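Local coordinates for protein putative aminotransferase (Actinomadura melliaura, PDB 4ZWV) that probably transfers an amino group to a sugar with pyridoxal 5'-phosphate as cofactor, in making the aminopentose of the indolocarbazole AT2433, at residues 59-71 and 200-214. Numbering follows the deposited sequence.
Sequences SGLCLALRLLDAP and LTLPGDELHERAMLR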
loop_
_atom_site.group_PDB
_atom_site.type_symbol
_atom_site.label_atom_id
_atom_site.label_comp_id
_atom_site.label_asym_id
_atom_site.label_seq_id
_atom_site.Cartn_x
_atom_site.Cartn_y
_atom_site.Cartn_z
ATOM N N SER A 59 5.178 -0.210 -3.362
ATOM C CA SER A 59 5.558 0.154 -2.000
ATOM C C SER A 59 7.066 -0.002 -1.771
ATOM O O SER A 59 7.670 0.805 -1.055
ATOM C CB SER A 59 4.765 -0.676 -0.986
ATOM O OG SER A 59 3.414 -0.221 -0.946
ATOM N N GLY A 60 7.681 -1.004 -2.405
ATOM C CA GLY A 60 9.118 -1.160 -2.311
ATOM C C GLY A 60 9.868 0.041 -2.876
ATOM O O GLY A 60 10.844 0.518 -2.281
ATOM N N LEU A 61 9.394 0.542 -4.012
ATOM C CA LEU A 61 9.997 1.734 -4.628
ATOM C C LEU A 61 9.803 2.973 -3.745
ATOM O O LEU A 61 10.717 3.769 -3.582
ATOM C CB LEU A 61 9.396 1.985 -6.014
ATOM C CG LEU A 61 9.761 0.978 -7.105
ATOM C CD1 LEU A 61 8.866 1.175 -8.325
ATOM C CD2 LEU A 61 11.240 1.115 -7.487
ATOM N N CYS A 62 8.609 3.122 -3.166
ATOM C CA CYS A 62 8.342 4.250 -2.278
ATOM C C CYS A 62 9.257 4.212 -1.066
ATOM O O CYS A 62 9.841 5.231 -0.676
ATOM C CB CYS A 62 6.888 4.239 -1.820
ATOM S SG CYS A 62 5.709 4.577 -3.163
ATOM N N LEU A 63 9.400 3.030 -0.481
ATOM C CA LEU A 63 10.287 2.866 0.667
ATOM C C LEU A 63 11.742 3.140 0.290
ATOM O O LEU A 63 12.451 3.839 1.014
ATOM C CB LEU A 63 10.134 1.461 1.252
ATOM C CG LEU A 63 11.063 1.057 2.394
ATOM C CD1 LEU A 63 11.002 2.070 3.531
ATOM C CD2 LEU A 63 10.652 -0.308 2.899
ATOM N N ALA A 64 12.190 2.618 -0.852
ATOM C CA ALA A 64 13.571 2.866 -1.284
ATOM C C ALA A 64 13.861 4.366 -1.413
ATOM O O ALA A 64 14.910 4.845 -0.963
ATOM C CB ALA A 64 13.849 2.145 -2.605
ATOM N N LEU A 65 12.918 5.111 -1.993
ATOM C CA LEU A 65 13.096 6.552 -2.149
ATOM C C LEU A 65 13.119 7.245 -0.788
ATOM O O LEU A 65 13.877 8.192 -0.577
ATOM C CB LEU A 65 11.991 7.130 -3.036
ATOM C CG LEU A 65 12.139 6.804 -4.529
ATOM C CD1 LEU A 65 10.816 7.079 -5.237
ATOM C CD2 LEU A 65 13.255 7.624 -5.163
ATOM N N ARG A 66 12.293 6.791 0.150
ATOM C CA ARG A 66 12.296 7.427 1.469
ATOM C C ARG A 66 13.611 7.188 2.203
ATOM O O ARG A 66 14.026 8.017 3.017
ATOM C CB ARG A 66 11.126 6.935 2.324
ATOM C CG ARG A 66 9.760 7.336 1.802
ATOM C CD ARG A 66 9.485 8.835 1.913
ATOM N NE ARG A 66 8.212 9.195 1.283
ATOM C CZ ARG A 66 7.651 10.405 1.327
ATOM N NH1 ARG A 66 6.485 10.615 0.716
ATOM N NH2 ARG A 66 8.234 11.391 1.991
ATOM N N LEU A 67 14.283 6.078 1.898
ATOM C CA LEU A 67 15.538 5.752 2.582
ATOM C C LEU A 67 16.726 6.612 2.138
ATOM O O LEU A 67 17.783 6.601 2.773
ATOM C CB LEU A 67 15.868 4.268 2.377
ATOM C CG LEU A 67 14.918 3.302 3.106
ATOM C CD1 LEU A 67 15.130 1.886 2.622
ATOM C CD2 LEU A 67 15.137 3.370 4.611
ATOM N N LEU A 68 16.544 7.374 1.065
ATOM C CA LEU A 68 17.643 8.172 0.528
ATOM C C LEU A 68 18.000 9.316 1.438
ATOM O O LEU A 68 17.131 9.934 2.031
ATOM C CB LEU A 68 17.308 8.705 -0.859
ATOM C CG LEU A 68 17.101 7.604 -1.885
ATOM C CD1 LEU A 68 16.858 8.231 -3.241
ATOM C CD2 LEU A 68 18.303 6.661 -1.913
ATOM N N ASP A 69 19.302 9.561 1.548
ATOM C CA ASP A 69 19.835 10.690 2.293
ATOM C C ASP A 69 20.380 11.720 1.315
ATOM O O ASP A 69 21.484 11.576 0.783
ATOM C CB ASP A 69 20.928 10.224 3.260
ATOM C CG ASP A 69 21.589 11.371 3.994
ATOM O OD1 ASP A 69 20.940 12.424 4.180
ATOM O OD2 ASP A 69 22.766 11.218 4.384
ATOM N N ALA A 70 19.589 12.755 1.064
ATOM C CA ALA A 70 20.011 13.841 0.193
ATOM C C ALA A 70 19.231 15.100 0.542
ATOM O O ALA A 70 18.074 15.005 0.976
ATOM C CB ALA A 70 19.805 13.457 -1.270
ATOM N N PRO A 71 19.858 16.276 0.369
ATOM C CA PRO A 71 19.193 17.548 0.673
ATOM C C PRO A 71 17.999 17.791 -0.244
ATOM O O PRO A 71 17.956 17.264 -1.357
ATOM C CB PRO A 71 20.297 18.586 0.439
ATOM C CG PRO A 71 21.196 17.949 -0.566
ATOM C CD PRO A 71 21.201 16.486 -0.206
ATOM N N LEU A 200 12.245 -5.635 -1.277
ATOM C CA LEU A 200 13.307 -4.637 -1.346
ATOM C C LEU A 200 14.590 -5.274 -0.853
ATOM O O LEU A 200 14.630 -5.801 0.264
ATOM C CB LEU A 200 12.949 -3.422 -0.494
ATOM C CG LEU A 200 14.054 -2.388 -0.297
ATOM C CD1 LEU A 200 14.444 -1.755 -1.642
ATOM C CD2 LEU A 200 13.550 -1.327 0.667
ATOM N N THR A 201 15.627 -5.272 -1.683
ATOM C CA THR A 201 16.915 -5.793 -1.230
ATOM C C THR A 201 17.859 -4.624 -1.023
ATOM O O THR A 201 17.791 -3.631 -1.751
ATOM C CB THR A 201 17.530 -6.815 -2.211
ATOM O OG1 THR A 201 18.011 -6.151 -3.387
ATOM C CG2 THR A 201 16.516 -7.883 -2.603
ATOM N N LEU A 202 18.719 -4.747 -0.012
ATOM C CA LEU A 202 19.631 -3.675 0.374
ATOM C C LEU A 202 21.073 -4.113 0.239
ATOM O O LEU A 202 21.402 -5.276 0.477
ATOM C CB LEU A 202 19.384 -3.219 1.818
ATOM C CG LEU A 202 18.027 -2.621 2.199
ATOM C CD1 LEU A 202 17.572 -1.576 1.197
ATOM C CD2 LEU A 202 16.963 -3.716 2.370
ATOM N N PRO A 203 21.952 -3.167 -0.114
ATOM C CA PRO A 203 23.380 -3.468 -0.257
ATOM C C PRO A 203 24.179 -3.361 1.046
ATOM O O PRO A 203 25.362 -3.716 1.068
ATOM C CB PRO A 203 23.845 -2.413 -1.263
ATOM C CG PRO A 203 22.938 -1.258 -1.025
ATOM C CD PRO A 203 21.595 -1.858 -0.690
ATOM N N GLY A 204 23.557 -2.874 2.111
ATOM C CA GLY A 204 24.252 -2.725 3.377
ATOM C C GLY A 204 23.337 -2.839 4.584
ATOM O O GLY A 204 22.110 -2.700 4.474
ATOM N N ASP A 205 23.949 -3.062 5.742
ATOM C CA ASP A 205 23.219 -3.336 6.978
ATOM C C ASP A 205 22.402 -2.156 7.494
ATOM O O ASP A 205 21.287 -2.353 7.989
ATOM C CB ASP A 205 24.197 -3.799 8.058
ATOM C CG ASP A 205 24.667 -5.220 7.831
ATOM O OD1 ASP A 205 24.047 -5.926 7.001
ATOM O OD2 ASP A 205 25.663 -5.627 8.464
ATOM N N GLU A 206 22.949 -0.945 7.407
ATOM C CA GLU A 206 22.212 0.214 7.906
ATOM C C GLU A 206 20.901 0.390 7.155
ATOM O O GLU A 206 19.848 0.560 7.774
ATOM C CB GLU A 206 23.027 1.503 7.805
ATOM C CG GLU A 206 22.246 2.685 8.353
ATOM C CD GLU A 206 22.990 4.001 8.301
ATOM O OE1 GLU A 206 22.318 5.045 8.147
ATOM O OE2 GLU A 206 24.231 3.998 8.440
ATOM N N LEU A 207 20.956 0.340 5.826
ATOM C CA LEU A 207 19.740 0.467 5.023
ATOM C C LEU A 207 18.782 -0.660 5.361
ATOM O O LEU A 207 17.579 -0.443 5.447
ATOM C CB LEU A 207 20.048 0.449 3.516
ATOM C CG LEU A 207 20.585 1.748 2.914
ATOM C CD1 LEU A 207 21.130 1.470 1.515
ATOM C CD2 LEU A 207 19.492 2.811 2.854
ATOM N N HIS A 208 19.317 -1.858 5.566
ATOM C CA HIS A 208 18.478 -3.001 5.899
ATOM C C HIS A 208 17.698 -2.749 7.185
ATOM O O HIS A 208 16.489 -2.971 7.240
ATOM C CB HIS A 208 19.350 -4.260 6.023
ATOM C CG HIS A 208 18.581 -5.522 6.255
ATOM N ND1 HIS A 208 19.125 -6.601 6.921
ATOM C CD2 HIS A 208 17.340 -5.900 5.875
ATOM C CE1 HIS A 208 18.235 -7.576 6.972
ATOM N NE2 HIS A 208 17.140 -7.173 6.352
ATOM N N GLU A 209 18.388 -2.290 8.224
ATOM C CA GLU A 209 17.721 -2.076 9.504
ATOM C C GLU A 209 16.676 -0.959 9.414
ATOM O O GLU A 209 15.578 -1.089 9.973
ATOM C CB GLU A 209 18.744 -1.776 10.600
ATOM C CG GLU A 209 19.697 -2.936 10.907
ATOM C CD GLU A 209 19.033 -4.102 11.626
ATOM O OE1 GLU A 209 17.916 -3.936 12.164
ATOM O OE2 GLU A 209 19.630 -5.199 11.653
ATOM N N ARG A 210 16.991 0.122 8.698
ATOM C CA ARG A 210 16.023 1.209 8.520
ATOM C C ARG A 210 14.812 0.748 7.717
ATOM O O ARG A 210 13.671 1.111 8.029
ATOM C CB ARG A 210 16.672 2.415 7.836
ATOM C CG ARG A 210 17.752 3.074 8.672
ATOM C CD ARG A 210 18.442 4.177 7.885
ATOM N NE ARG A 210 17.489 5.228 7.538
ATOM C CZ ARG A 210 17.448 5.870 6.374
ATOM N NH1 ARG A 210 18.322 5.589 5.413
ATOM N NH2 ARG A 210 16.526 6.802 6.175
ATOM N N ALA A 211 15.046 -0.078 6.700
ATOM C CA ALA A 211 13.956 -0.583 5.874
ATOM C C ALA A 211 12.995 -1.451 6.666
ATOM O O ALA A 211 11.781 -1.361 6.496
ATOM C CB ALA A 211 14.506 -1.383 4.682
HETATM N N MSE A 212 13.542 -2.293 7.539
HETATM C CA MSE A 212 12.717 -3.177 8.355
HETATM C C MSE A 212 11.848 -2.426 9.347
HETATM O O MSE A 212 10.773 -2.896 9.712
HETATM C CB MSE A 212 13.585 -4.174 9.106
HETATM C CG MSE A 212 14.161 -5.231 8.208
HETATM SE SE MSE A 212 15.015 -6.610 9.253
HETATM C CE MSE A 212 16.641 -5.669 9.686
ATOM N N LEU A 213 12.325 -1.272 9.801
ATOM C CA LEU A 213 11.515 -0.417 10.663
ATOM C C LEU A 213 10.485 0.384 9.866
ATOM O O LEU A 213 9.290 0.402 10.202
ATOM C CB LEU A 213 12.409 0.540 11.466
ATOM C CG LEU A 213 13.172 -0.071 12.637
ATOM C CD1 LEU A 213 14.214 0.922 13.123
ATOM C CD2 LEU A 213 12.214 -0.436 13.754
ATOM N N ARG A 214 10.936 1.061 8.814
ATOM C CA ARG A 214 10.064 1.999 8.126
ATOM C C ARG A 214 8.989 1.324 7.282
ATOM O O ARG A 214 8.005 1.963 6.937
ATOM C CB ARG A 214 10.886 2.954 7.262
ATOM C CG ARG A 214 11.872 3.794 8.083
ATOM C CD ARG A 214 12.482 4.906 7.240
ATOM N NE ARG A 214 11.525 5.992 7.086
ATOM C CZ ARG A 214 11.789 7.166 6.520
ATOM N NH1 ARG A 214 12.995 7.426 6.035
ATOM N NH2 ARG A 214 10.837 8.085 6.433
HETATM O O HOH W 1 16.623 9.211 4.711
HETATM O O HOH W 2 14.044 10.058 5.225
#
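R210 hands one N-H to the carbonyl of L67 near the C-terminal end of helix 57-66: NH1 lies 2.9 Å from L67 O, in the carbonyl plane on a lone pair, with an N-H...O angle of 162°. The same guanidinium is roofed by L67, whose CD2 sits 3.8 Å above the centre of the plane, the two chains running alongside in opposing senses. With CG anti to its carbonyl carbon (chi1 -69°), L67 sends CD1 to A211 CB at 3.9 Å and meets L200 tip to tip, while L207 CD2 rests against its CB. Deeper in, the L63 side chain lies roughly perpendicular to that of L200, CD2 to CD2 3.8 Å, and L63 CD1 abuts R214 CB. These residues join helix 57-66 to helix 205-214 beside strand 198-201, next to the edge strand 51-54 of the seven-stranded mixed sheet, the large-domain core of fold-type I aminotransferases; G57 and T58, at the start of helix 57-66, belong to the pyridoxal 5'-phosphate site. One water accepts from R210 NH2 and donates to L68 O; a second links R214 NH1 (2.9 Å) to R66 O (3.0 Å). Farther out, E234 pairs with R210 NE. A leucine in place of R210 would probably leave L67 O without this donor and E234 without that charge. The backbone O of W235 accepts from R214 NE, and its indole adds a cation-pi contact.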